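Side-chain contacts in NikO protein (Streptomyces tendae, PDB 4FQD), which transfers an enolpyruvyl group, probably from phosphoenolpyruvate, in nikkomycin biosynthesis and belongs to the MurA subfamily of the EPSP synthase family: residues 197-202 with 210-215; 236-239 with 243-246. The protein carries 4 engineered substitutions. All coordinates share one frame; numbering follows the deposited sequence.

Contact 1: residues 197-202 with 210-215; sequences KTALLM and TTLQHP. With SO4 (sulfate ion), chain C.
Leu212 pushes its forked end from strand 209-213 into helix 192-204, against Ala199 and Leu200. This is the return half of a beta-alpha-beta crossover, strand 174-176, helix, strand 209-213, within the inverse beta/alpha barrel of the enolpyruvyl transferases. The tight part is small and wholly apolar. Both methyls of Leu212 rest against Ala199 CB from the strand side, CD1 at 3.9 Å and CD2 at 4.0 Å. The same CD1 lies 3.8 Å from Leu200 CG, with Leu200 CD2 just beyond; that side chain leaves the helix pointing away from the strand, but its outer part comes nearer. Met177 and Ile245, the latter on strand 242-248, also touch Leu212, and Val147 of helix 142-149 packs on Ala199.

The N-terminal end of 197-202 is a different place, with polar contacts and a bound ion. Lys197 turns its back on the strand; with CG beside the backbone N (chi1 -61°) and the chain extended beyond, its amine reaches a sulfate, probably from the crystallisation liquor, and Asp220 in a salt bridge. A methionine here would probably leave Asp220 without its positive mate and the sulfate less firmly held. Ser193 OG also binds this anion, while Lys197 NZ donates to sulfate O1 over 3.0 Å.

Contact 2: residues 236-239 with 243-246; sequences EFAG and WVIH
Glu236 and Val244 satisfy each other's backbone in both directions. Glu236 N donates to Val244 O over 2.7 Å, tilted somewhat from that carbonyl's plane, and the return bond from Val244 N is nearly straight at 174° and lies in the plane of the Glu236 carbonyl. Glu236 O takes a further, softer contact, the CA-H of Trp243. Beyond the backbone, the glutamate side chain is stretched out, CG anti to the backbone N (chi1 171°), which carries its carboxylate across to His246. There OE1 accepts from His246 NE2 over 3.1 Å, at the edge of the imidazole and in its plane, nearly along its own C-O axis. The other ring nitrogen, ND1, has a weak hydrogen bond to Thr209, and Val244 CG1 packs over one ring face; with NE2 bound in the ring plane, these contacts probably limit the ring's rotation.

These strands form an antiparallel beta hairpin at the edge of the sheet, with a classic beta bulge where Ala238 and Gly239 both face Thr242. On the face bearing Phe237 and Trp243 the contact is aromatic: the phenyl ring lies over the indole's five-membered ring in an offset stack, centroids 4.1 Å apart and planes at 21°. Arg229 adds a cation-pi contact to Phe237, and Val225 of helix 219-231 touches both rings. Away from the rings, on the face carrying Val244 and Glu236, Val244 CG2 meets Ala238 CB at 4.1 Å.

Contacts 1 and 2 share one four-stranded sheet, in which strands 209-213 and 242-248 are neighbours, and their centres lie about 10 Å apart. Contact 1 is buried and sets a helix against an inner strand by aliphatic packing between the two segments, with its charged groups, Lys197 and the sulfate, off to one side; contact 2 sits at the surface, where the outermost strand 235-239 is held by backbone bonds, a histidine-carboxylate pair and stacked rings. Probable backbone hydrogen bonds tie them together, Thr210 O to Ile245 N and Leu212 N to Trp243 O. Side chains join them too: Leu200 CD2 comes within 3.7 Å of Ile245 CD1, and Pro215 CG packs 3.4 Å from Trp243 CE2.

Contact 1: residues 197-202 with 210-215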
loop_
_atom_site.group_PDB
_atom_site.type_symbol
_atom_site.label_atom_id
_atom_site.label_comp_id
_atom_site.label_asym_id
_atom_site.label_seq_id
_atom_site.Cartn_x
_atom_site.Cartn_y
_atom_site.Cartn_z
ATOM N N LYS A 197 -15.061 20.288 1.383
ATOM C CA LYS A 197 -15.692 21.099 2.417
ATOM C C LYS A 197 -16.021 22.490 1.893
ATOM O O LYS A 197 -17.124 22.998 2.097
ATOM C CB LYS A 197 -14.780 21.208 3.639
ATOM C CG LYS A 197 -14.463 19.876 4.295
ATOM C CD LYS A 197 -13.423 20.035 5.389
ATOM C CE LYS A 197 -13.037 18.690 5.979
ATOM N NZ LYS A 197 -12.076 18.832 7.106
ATOM N N THR A 198 -15.056 23.098 1.210
ATOM C CA THR A 198 -15.227 24.435 0.658
ATOM C C THR A 198 -16.319 24.464 -0.407
ATOM O O THR A 198 -17.199 25.325 -0.382
ATOM C CB THR A 198 -13.915 24.961 0.049
ATOM O OG1 THR A 198 -12.899 24.999 1.059
ATOM C CG2 THR A 198 -14.112 26.358 -0.518
ATOM N N ALA A 199 -16.259 23.514 -1.337
ATOM C CA ALA A 199 -17.227 23.438 -2.427
ATOM C C ALA A 199 -18.651 23.250 -1.915
ATOM O O ALA A 199 -19.592 23.837 -2.450
ATOM C CB ALA A 199 -16.859 22.320 -3.385
ATOM N N LEU A 200 -18.803 22.429 -0.881
ATOM C CA LEU A 200 -20.109 22.206 -0.273
ATOM C C LEU A 200 -20.649 23.486 0.352
ATOM O O LEU A 200 -21.814 23.834 0.162
ATOM C CB LEU A 200 -20.032 21.102 0.780
ATOM C CG LEU A 200 -20.320 19.686 0.287
ATOM C CD1 LEU A 200 -20.051 18.683 1.390
ATOM C CD2 LEU A 200 -21.759 19.582 -0.189
ATOM N N LEU A 201 -19.793 24.180 1.096
ATOM C CA LEU A 201 -20.166 25.442 1.722
ATOM C C LEU A 201 -20.525 26.485 0.671
ATOM O O LEU A 201 -21.529 27.185 0.798
ATOM C CB LEU A 201 -19.034 25.954 2.613
ATOM C CG LEU A 201 -18.772 25.168 3.900
ATOM C CD1 LEU A 201 -17.501 25.655 4.578
ATOM C CD2 LEU A 201 -19.958 25.280 4.844
ATOM N N MET A 202 -19.699 26.580 -0.367
ATOM C CA MET A 202 -19.935 27.523 -1.455
ATOM C C MET A 202 -21.229 27.204 -2.193
ATOM O O MET A 202 -21.942 28.105 -2.629
ATOM C CB MET A 202 -18.762 27.521 -2.438
ATOM C CG MET A 202 -17.476 28.108 -1.878
ATOM S SD MET A 202 -17.658 29.825 -1.359
ATOM C CE MET A 202 -18.081 30.609 -2.913
ATOM N N THR A 210 -25.444 23.213 -7.784
ATOM C CA THR A 210 -24.041 22.825 -7.798
ATOM C C THR A 210 -23.924 21.308 -7.677
ATOM O O THR A 210 -24.544 20.697 -6.808
ATOM C CB THR A 210 -23.258 23.502 -6.654
ATOM O OG1 THR A 210 -23.247 24.922 -6.855
ATOM C CG2 THR A 210 -21.826 22.995 -6.604
ATOM N N THR A 211 -23.134 20.706 -8.560
ATOM C CA THR A 211 -22.969 19.259 -8.569
ATOM C C THR A 211 -21.519 18.861 -8.316
ATOM O O THR A 211 -20.623 19.228 -9.076
ATOM C CB THR A 211 -23.437 18.650 -9.902
ATOM O OG1 THR A 211 -24.786 19.057 -10.166
ATOM C CG2 THR A 211 -23.371 17.131 -9.848
ATOM N N LEU A 212 -21.296 18.106 -7.245
ATOM C CA LEU A 212 -19.952 17.677 -6.879
ATOM C C LEU A 212 -19.742 16.200 -7.190
ATOM O O LEU A 212 -20.619 15.372 -6.946
ATOM C CB LEU A 212 -19.686 17.950 -5.398
ATOM C CG LEU A 212 -19.993 19.370 -4.921
ATOM C CD1 LEU A 212 -19.558 19.564 -3.476
ATOM C CD2 LEU A 212 -19.341 20.402 -5.830
ATOM N N GLN A 213 -18.570 15.875 -7.725
ATOM C CA GLN A 213 -18.280 14.511 -8.148
ATOM C C GLN A 213 -17.137 13.895 -7.351
ATOM O O GLN A 213 -16.126 14.548 -7.104
ATOM C CB GLN A 213 -17.938 14.488 -9.634
ATOM C CG GLN A 213 -18.440 13.262 -10.334
ATOM C CD GLN A 213 -19.952 13.224 -10.402
ATOM O OE1 GLN A 213 -20.561 12.164 -10.277
ATOM N NE2 GLN A 213 -20.566 14.384 -10.618
ATOM N N HIS A 214 -17.305 12.630 -6.970
ATOM C CA HIS A 214 -16.316 11.900 -6.172
ATOM C C HIS A 214 -15.908 12.649 -4.904
ATOM O O HIS A 214 -14.751 13.045 -4.762
ATOM C CB HIS A 214 -15.072 11.583 -7.007
ATOM C CG HIS A 214 -15.367 10.881 -8.296
ATOM N ND1 HIS A 214 -15.307 11.512 -9.518
ATOM C CD2 HIS A 214 -15.724 9.598 -8.550
ATOM C CE1 HIS A 214 -15.613 10.651 -10.471
ATOM N NE2 HIS A 214 -15.872 9.483 -9.912
ATOM N N PRO A 215 -16.855 12.840 -3.973
ATOM C CA PRO A 215 -16.576 13.646 -2.782
ATOM C C PRO A 215 -15.839 12.876 -1.689
ATOM O O PRO A 215 -15.809 11.644 -1.699
ATOM C CB PRO A 215 -17.976 14.018 -2.296
ATOM C CG PRO A 215 -18.809 12.846 -2.684
ATOM C CD PRO A 215 -18.236 12.327 -3.980
HETATM S S SO4 C . -8.392 19.223 6.156
HETATM O O1 SO4 C . -9.658 19.309 5.434
HETATM O O2 SO4 C . -8.430 20.114 7.312
HETATM O O3 SO4 C . -8.188 17.849 6.604
HETATM O O4 SO4 C . -7.298 19.614 5.271
#

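Contact 2: residues 236-239 with 243-246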
loop_
_atom_site.group_PDB
_atom_site.type_symbol
_atom_site.label_atom_id
_atom_site.label_comp_id
_atom_site.label_asym_id
_atom_site.label_seq_id
_atom_site.Cartn_x
_atom_site.Cartn_y
_atom_site.Cartn_z
ATOM N N GLU A 236 -28.474 16.667 -2.099
ATOM C CA GLU A 236 -28.995 15.401 -2.596
ATOM C C GLU A 236 -27.902 14.438 -3.041
ATOM O O GLU A 236 -26.982 14.821 -3.755
ATOM C CB GLU A 236 -29.953 15.676 -3.751
ATOM C CG GLU A 236 -30.409 14.463 -4.519
ATOM C CD GLU A 236 -31.223 14.848 -5.738
ATOM O OE1 GLU A 236 -31.447 16.059 -5.961
ATOM O OE2 GLU A 236 -31.640 13.937 -6.479
ATOM N N PHE A 237 -28.011 13.185 -2.611
ATOM C CA PHE A 237 -27.090 12.139 -3.042
ATOM C C PHE A 237 -27.678 11.430 -4.259
ATOM O O PHE A 237 -28.260 10.351 -4.135
ATOM C CB PHE A 237 -26.860 11.135 -1.916
ATOM C CG PHE A 237 -26.159 11.713 -0.715
ATOM C CD1 PHE A 237 -25.529 12.948 -0.777
ATOM C CD2 PHE A 237 -26.128 11.014 0.478
ATOM C CE1 PHE A 237 -24.887 13.469 0.333
ATOM C CE2 PHE A 237 -25.488 11.527 1.587
ATOM C CZ PHE A 237 -24.865 12.757 1.515
ATOM N N ALA A 238 -27.533 12.051 -5.429
ATOM C CA ALA A 238 -28.081 11.521 -6.677
ATOM C C ALA A 238 -27.490 10.166 -7.046
ATOM O O ALA A 238 -28.198 9.276 -7.518
ATOM C CB ALA A 238 -27.861 12.516 -7.807
ATOM N N GLY A 239 -26.187 10.017 -6.840
ATOM C CA GLY A 239 -25.512 8.762 -7.107
ATOM C C GLY A 239 -24.507 8.451 -6.017
ATOM O O GLY A 239 -24.337 9.240 -5.086
ATOM N N TRP A 243 -23.040 14.275 -5.699
ATOM C CA TRP A 243 -23.758 15.094 -4.732
ATOM C C TRP A 243 -24.264 16.369 -5.392
ATOM O O TRP A 243 -23.500 17.093 -6.033
ATOM C CB TRP A 243 -22.864 15.438 -3.538
ATOM C CG TRP A 243 -22.560 14.267 -2.657
ATOM C CD1 TRP A 243 -22.942 12.972 -2.854
ATOM C CD2 TRP A 243 -21.816 14.282 -1.438
ATOM N NE1 TRP A 243 -22.479 12.180 -1.834
ATOM C CE2 TRP A 243 -21.779 12.965 -0.944
ATOM C CE3 TRP A 243 -21.167 15.286 -0.706
ATOM C CZ2 TRP A 243 -21.129 12.616 0.233
ATOM C CZ3 TRP A 243 -20.520 14.942 0.467
ATOM C CH2 TRP A 243 -20.505 13.620 0.925
ATOM N N VAL A 244 -25.555 16.638 -5.234
ATOM C CA VAL A 244 -26.176 17.803 -5.851
ATOM C C VAL A 244 -26.693 18.776 -4.796
ATOM O O VAL A 244 -27.517 18.414 -3.956
ATOM C CB VAL A 244 -27.339 17.393 -6.776
ATOM C CG1 VAL A 244 -28.034 18.624 -7.335
ATOM C CG2 VAL A 244 -26.837 16.501 -7.900
ATOM N N ILE A 245 -26.202 20.009 -4.843
ATOM C CA ILE A 245 -26.646 21.041 -3.915
ATOM C C ILE A 245 -27.521 22.070 -4.617
ATOM O O ILE A 245 -27.026 22.907 -5.374
ATOM C CB ILE A 245 -25.460 21.780 -3.260
ATOM C CG1 ILE A 245 -24.479 20.788 -2.631
ATOM C CG2 ILE A 245 -25.963 22.782 -2.229
ATOM C CD1 ILE A 245 -23.239 20.547 -3.463
ATOM N N HIS A 246 -28.823 22.005 -4.368
ATOM C CA HIS A 246 -29.741 23.001 -4.899
ATOM C C HIS A 246 -29.688 24.242 -4.019
ATOM O O HIS A 246 -30.542 24.447 -3.157
ATOM C CB HIS A 246 -31.160 22.442 -4.969
ATOM C CG HIS A 246 -31.269 21.178 -5.763
ATOM N ND1 HIS A 246 -31.185 21.155 -7.139
ATOM C CD2 HIS A 246 -31.450 19.893 -5.376
ATOM C CE1 HIS A 246 -31.312 19.911 -7.564
ATOM N NE2 HIS A 246 -31.473 19.126 -6.516
#